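Local coordinates for protein glycoside Hydrolase (Bacteroides uniformis, PDB 5T99) that probably hydrolyses galactosidic bonds of agarose-derived sugars as a family 2 glycoside hydrolase, and binds galacto-isofagomine, at residues Asn258-Thr272 against Thr281-Ile293. Sequence-based numbering, arbitrary orientation.
With EDO (1,2-ethanediol), chain J.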
# COMPACT_ATOMS: atom_id res chain seq x y z
N ASN A 258 6.68 -15.29 -21.22
CA ASN A 258 7.03 -15.27 -19.81
C ASN A 258 5.76 -14.89 -19.05
O ASN A 258 5.29 -13.75 -19.13
CB ASN A 258 8.14 -14.27 -19.52
CG ASN A 258 9.43 -14.58 -20.27
OD1 ASN A 258 9.97 -13.73 -20.99
ND2 ASN A 258 9.92 -15.79 -20.12
N ILE A 259 5.19 -15.87 -18.35
CA ILE A 259 3.90 -15.72 -17.68
C ILE A 259 4.12 -14.96 -16.38
O ILE A 259 4.98 -15.34 -15.59
CB ILE A 259 3.26 -17.09 -17.35
CG1 ILE A 259 3.04 -17.94 -18.62
CG2 ILE A 259 1.96 -16.94 -16.58
CD1 ILE A 259 2.02 -17.41 -19.58
N TRP A 260 3.34 -13.89 -16.16
CA TRP A 260 3.33 -13.19 -14.87
C TRP A 260 2.62 -14.09 -13.88
O TRP A 260 1.48 -14.54 -14.12
CB TRP A 260 2.62 -11.83 -14.97
CG TRP A 260 2.60 -11.00 -13.69
CD1 TRP A 260 3.45 -9.97 -13.36
CD2 TRP A 260 1.67 -11.10 -12.59
NE1 TRP A 260 3.12 -9.45 -12.14
CE2 TRP A 260 2.04 -10.12 -11.64
CE3 TRP A 260 0.57 -11.93 -12.32
CZ2 TRP A 260 1.35 -9.94 -10.43
CZ3 TRP A 260 -0.11 -11.76 -11.12
CH2 TRP A 260 0.28 -10.77 -10.19
N GLY A 261 3.32 -14.40 -12.79
CA GLY A 261 2.79 -15.22 -11.70
C GLY A 261 3.39 -14.78 -10.38
O GLY A 261 4.29 -13.95 -10.36
N GLN A 262 2.91 -15.36 -9.28
CA GLN A 262 3.30 -14.91 -7.93
C GLN A 262 4.75 -15.23 -7.60
O GLN A 262 5.42 -14.41 -6.99
CB GLN A 262 2.34 -15.46 -6.85
CG GLN A 262 0.89 -15.10 -7.14
CD GLN A 262 0.05 -14.86 -5.90
OE1 GLN A 262 -0.39 -15.79 -5.24
NE2 GLN A 262 -0.21 -13.59 -5.61
N LYS A 263 5.24 -16.39 -8.03
CA LYS A 263 6.64 -16.75 -7.84
C LYS A 263 7.53 -16.00 -8.83
O LYS A 263 8.60 -15.53 -8.46
CB LYS A 263 6.87 -18.26 -8.01
CG LYS A 263 6.13 -19.16 -7.03
CD LYS A 263 6.50 -18.87 -5.58
CE LYS A 263 5.43 -18.04 -4.87
NZ LYS A 263 5.83 -17.62 -3.49
N ASN A 264 7.07 -15.89 -10.08
CA ASN A 264 7.84 -15.25 -11.15
C ASN A 264 7.03 -14.13 -11.82
O ASN A 264 6.36 -14.35 -12.84
CB ASN A 264 8.33 -16.31 -12.13
CG ASN A 264 9.36 -17.24 -11.47
OD1 ASN A 264 10.50 -16.84 -11.24
ND2 ASN A 264 8.94 -18.46 -11.12
N PRO A 265 7.06 -12.93 -11.21
CA PRO A 265 6.26 -11.78 -11.63
C PRO A 265 6.92 -11.01 -12.78
O PRO A 265 7.33 -9.85 -12.64
CB PRO A 265 6.17 -10.96 -10.36
CG PRO A 265 7.47 -11.22 -9.67
CD PRO A 265 7.79 -12.65 -9.95
N TYR A 266 6.99 -11.68 -13.92
CA TYR A 266 7.68 -11.17 -15.08
C TYR A 266 6.85 -10.07 -15.75
O TYR A 266 5.67 -10.26 -16.03
CB TYR A 266 7.95 -12.32 -16.05
CG TYR A 266 8.88 -11.95 -17.16
CD1 TYR A 266 10.23 -12.33 -17.12
CD2 TYR A 266 8.43 -11.21 -18.27
CE1 TYR A 266 11.10 -12.00 -18.15
CE2 TYR A 266 9.28 -10.87 -19.31
CZ TYR A 266 10.62 -11.27 -19.24
OH TYR A 266 11.47 -10.93 -20.28
N MET A 267 7.51 -8.94 -16.02
CA MET A 267 6.88 -7.76 -16.59
C MET A 267 7.46 -7.48 -17.96
O MET A 267 8.67 -7.62 -18.17
CB MET A 267 7.16 -6.54 -15.71
CG MET A 267 6.48 -6.59 -14.34
SD MET A 267 4.69 -6.65 -14.49
CE MET A 267 4.33 -4.99 -15.07
N TYR A 268 6.59 -7.10 -18.88
CA TYR A 268 6.98 -6.63 -20.20
C TYR A 268 6.80 -5.13 -20.19
O TYR A 268 6.11 -4.59 -19.33
CB TYR A 268 6.10 -7.25 -21.30
CG TYR A 268 6.42 -8.69 -21.63
CD1 TYR A 268 7.34 -9.00 -22.63
CD2 TYR A 268 5.81 -9.73 -20.96
CE1 TYR A 268 7.64 -10.32 -22.95
CE2 TYR A 268 6.10 -11.06 -21.26
CZ TYR A 268 7.01 -11.36 -22.27
OH TYR A 268 7.29 -12.67 -22.58
N LYS A 269 7.41 -4.47 -21.16
CA LYS A 269 7.25 -3.04 -21.41
C LYS A 269 6.77 -2.81 -22.85
O LYS A 269 7.38 -3.31 -23.80
CB LYS A 269 8.57 -2.32 -21.16
CG LYS A 269 8.53 -0.80 -21.34
CD LYS A 269 9.88 -0.15 -21.02
CE LYS A 269 10.13 -0.08 -19.51
NZ LYS A 269 11.47 0.49 -19.19
N LEU A 270 5.68 -2.05 -23.00
CA LEU A 270 5.14 -1.67 -24.30
C LEU A 270 5.56 -0.25 -24.65
O LEU A 270 5.20 0.68 -23.92
CB LEU A 270 3.60 -1.73 -24.29
CG LEU A 270 2.86 -1.13 -25.49
CD1 LEU A 270 3.20 -1.91 -26.76
CD2 LEU A 270 1.36 -1.11 -25.24
N LYS A 271 6.28 -0.09 -25.75
CA LYS A 271 6.59 1.24 -26.30
C LYS A 271 5.68 1.46 -27.49
O LYS A 271 5.72 0.69 -28.46
CB LYS A 271 8.05 1.27 -26.72
CG LYS A 271 8.58 2.56 -27.38
CD LYS A 271 9.87 2.23 -28.15
CE LYS A 271 10.97 3.26 -27.96
NZ LYS A 271 12.30 2.71 -28.34
N THR A 272 4.84 2.48 -27.43
CA THR A 272 3.92 2.81 -28.51
C THR A 272 4.35 4.14 -29.15
O THR A 272 4.43 5.17 -28.47
CB THR A 272 2.45 2.90 -28.00
OG1 THR A 272 2.04 1.63 -27.50
CG2 THR A 272 1.49 3.32 -29.12
N THR A 281 5.55 11.50 -33.98
CA THR A 281 4.89 12.56 -33.21
C THR A 281 4.83 12.31 -31.70
O THR A 281 4.71 13.27 -30.94
CB THR A 281 3.46 12.81 -33.69
OG1 THR A 281 2.62 11.70 -33.34
CG2 THR A 281 3.45 13.02 -35.20
N ASP A 282 4.87 11.05 -31.27
CA ASP A 282 4.70 10.72 -29.86
C ASP A 282 5.23 9.33 -29.52
O ASP A 282 5.25 8.44 -30.37
CB ASP A 282 3.22 10.81 -29.48
CG ASP A 282 3.00 10.85 -27.98
OD1 ASP A 282 3.93 11.22 -27.23
OD2 ASP A 282 1.89 10.49 -27.56
N THR A 283 5.67 9.19 -28.27
CA THR A 283 6.15 7.92 -27.73
C THR A 283 5.50 7.77 -26.37
O THR A 283 5.53 8.70 -25.58
CB THR A 283 7.68 7.90 -27.57
OG1 THR A 283 8.31 8.07 -28.84
CG2 THR A 283 8.15 6.57 -26.97
N TYR A 284 4.94 6.59 -26.11
CA TYR A 284 4.13 6.36 -24.91
C TYR A 284 4.37 4.94 -24.40
O TYR A 284 4.17 3.97 -25.14
CB TYR A 284 2.66 6.53 -25.27
CG TYR A 284 1.67 6.52 -24.12
CD1 TYR A 284 1.24 7.72 -23.53
CD2 TYR A 284 1.13 5.34 -23.65
CE1 TYR A 284 0.31 7.73 -22.51
CE2 TYR A 284 0.20 5.33 -22.62
CZ TYR A 284 -0.21 6.53 -22.05
OH TYR A 284 -1.13 6.53 -21.03
N PHE A 285 4.80 4.84 -23.15
CA PHE A 285 5.16 3.58 -22.54
C PHE A 285 4.04 3.06 -21.62
O PHE A 285 3.36 3.85 -20.96
CB PHE A 285 6.46 3.73 -21.76
CG PHE A 285 7.67 3.92 -22.63
CD1 PHE A 285 8.36 2.81 -23.16
CD2 PHE A 285 8.14 5.20 -22.93
CE1 PHE A 285 9.49 2.97 -23.95
CE2 PHE A 285 9.27 5.37 -23.73
CZ PHE A 285 9.94 4.26 -24.24
N THR A 286 3.86 1.74 -21.61
CA THR A 286 2.92 1.06 -20.72
C THR A 286 3.57 -0.23 -20.20
O THR A 286 4.05 -1.06 -20.98
CB THR A 286 1.60 0.68 -21.43
OG1 THR A 286 1.00 1.83 -22.04
CG2 THR A 286 0.60 0.06 -20.44
N ASP A 287 3.60 -0.41 -18.88
CA ASP A 287 4.08 -1.65 -18.30
C ASP A 287 2.91 -2.61 -18.23
O ASP A 287 1.78 -2.18 -17.96
CB ASP A 287 4.68 -1.42 -16.92
CG ASP A 287 6.03 -0.73 -16.98
OD1 ASP A 287 6.85 -1.06 -17.87
OD2 ASP A 287 6.29 0.14 -16.13
N PHE A 288 3.16 -3.88 -18.51
CA PHE A 288 2.11 -4.90 -18.46
C PHE A 288 2.67 -6.29 -18.22
O PHE A 288 3.86 -6.52 -18.40
CB PHE A 288 1.25 -4.87 -19.73
CG PHE A 288 1.90 -5.50 -20.94
CD1 PHE A 288 1.72 -6.85 -21.21
CD2 PHE A 288 2.69 -4.75 -21.79
CE1 PHE A 288 2.33 -7.44 -22.32
CE2 PHE A 288 3.30 -5.33 -22.90
CZ PHE A 288 3.11 -6.68 -23.17
N GLY A 289 1.79 -7.20 -17.80
CA GLY A 289 2.11 -8.60 -17.60
C GLY A 289 1.15 -9.51 -18.35
O GLY A 289 0.09 -9.08 -18.81
N ILE A 290 1.55 -10.78 -18.44
CA ILE A 290 0.79 -11.79 -19.15
C ILE A 290 0.32 -12.87 -18.17
O ILE A 290 1.09 -13.74 -17.75
CB ILE A 290 1.62 -12.40 -20.30
CG1 ILE A 290 2.11 -11.29 -21.25
CG2 ILE A 290 0.81 -13.45 -21.06
CD1 ILE A 290 2.87 -11.77 -22.48
N ARG A 291 -0.95 -12.78 -17.81
CA ARG A 291 -1.58 -13.76 -16.94
C ARG A 291 -3.07 -13.76 -17.23
O ARG A 291 -3.61 -12.74 -17.65
CB ARG A 291 -1.29 -13.48 -15.44
CG ARG A 291 -2.25 -12.57 -14.68
CD ARG A 291 -2.11 -11.13 -15.10
NE ARG A 291 -3.09 -10.24 -14.44
CZ ARG A 291 -4.32 -9.95 -14.90
NH1 ARG A 291 -5.08 -9.10 -14.22
NH2 ARG A 291 -4.80 -10.49 -16.03
N LYS A 292 -3.69 -14.92 -17.03
CA LYS A 292 -5.14 -15.05 -17.12
C LYS A 292 -5.73 -15.18 -15.72
O LYS A 292 -5.09 -15.71 -14.79
CB LYS A 292 -5.58 -16.24 -18.00
CG LYS A 292 -5.16 -17.62 -17.54
CD LYS A 292 -5.49 -18.68 -18.59
CE LYS A 292 -4.98 -20.07 -18.24
NZ LYS A 292 -4.58 -20.86 -19.43
N ILE A 293 -6.94 -14.64 -15.57
CA ILE A 293 -7.69 -14.77 -14.33
C ILE A 293 -9.10 -15.24 -14.65
O ILE A 293 -9.63 -14.99 -15.72
CB ILE A 293 -7.72 -13.48 -13.48
CG1 ILE A 293 -8.24 -12.28 -14.28
CG2 ILE A 293 -6.34 -13.20 -12.90
CD1 ILE A 293 -8.81 -11.18 -13.42
C1 EDO J . -3.69 -6.71 -18.06
O1 EDO J . -4.53 -5.60 -18.45
C2 EDO J . -2.29 -6.64 -18.70
O2 EDO J . -1.24 -6.50 -17.72
O HOH W 1 4.27 -11.50 -18.02
O HOH W 2 8.18 -3.47 -17.19
O HOH W 3 2.08 2.14 -24.62
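Six backbone hydrogen bonds tie Tyr268, Leu270 and Thr272 reciprocally to Phe288, Thr286 and Tyr284. The straightest, from Phe288 N to Tyr268 O, is 3.1 Å long with 176° at the hydrogen. Beyond the strands, Trp260 N reaches Ile290 O at 2.8 Å. Apolar contacts gather on the face carrying Tyr268, Leu270 and Phe288. CB of Tyr268 sits over one face of the Phe288 ring, 3.8 Å from its centroid, whereas Leu270 CB meets the edge. Phe288 is turned there by a chi1 of 77°, CG lying between backbone N and carbonyl carbon. The two aromatic rings are nearly parallel but barely overlap. Ile290 CD1 touches Tyr268 CE2 at 3.5 Å. The strand axes run antiparallel at 163°, a hairpin in a four-stranded antiparallel sheet of the glycosyl hydrolase family 2 region; 279-288 is an outermost strand within the chain, and 215-224 pairs with the other side of 268-276. Tyr268 OH also accepts a bond from Asn258 N, 3.0 Å, and an alanine here would probably leave that N-H without its mate and open a gap beside Ile290. On the other face, the Lys271 side chain runs beside Phe285, pointing the same way, CB and CG each 3.6 Å from Phe285 CE1. Water 1 bridges Asn258 O, Tyr266 O and Ile290 N.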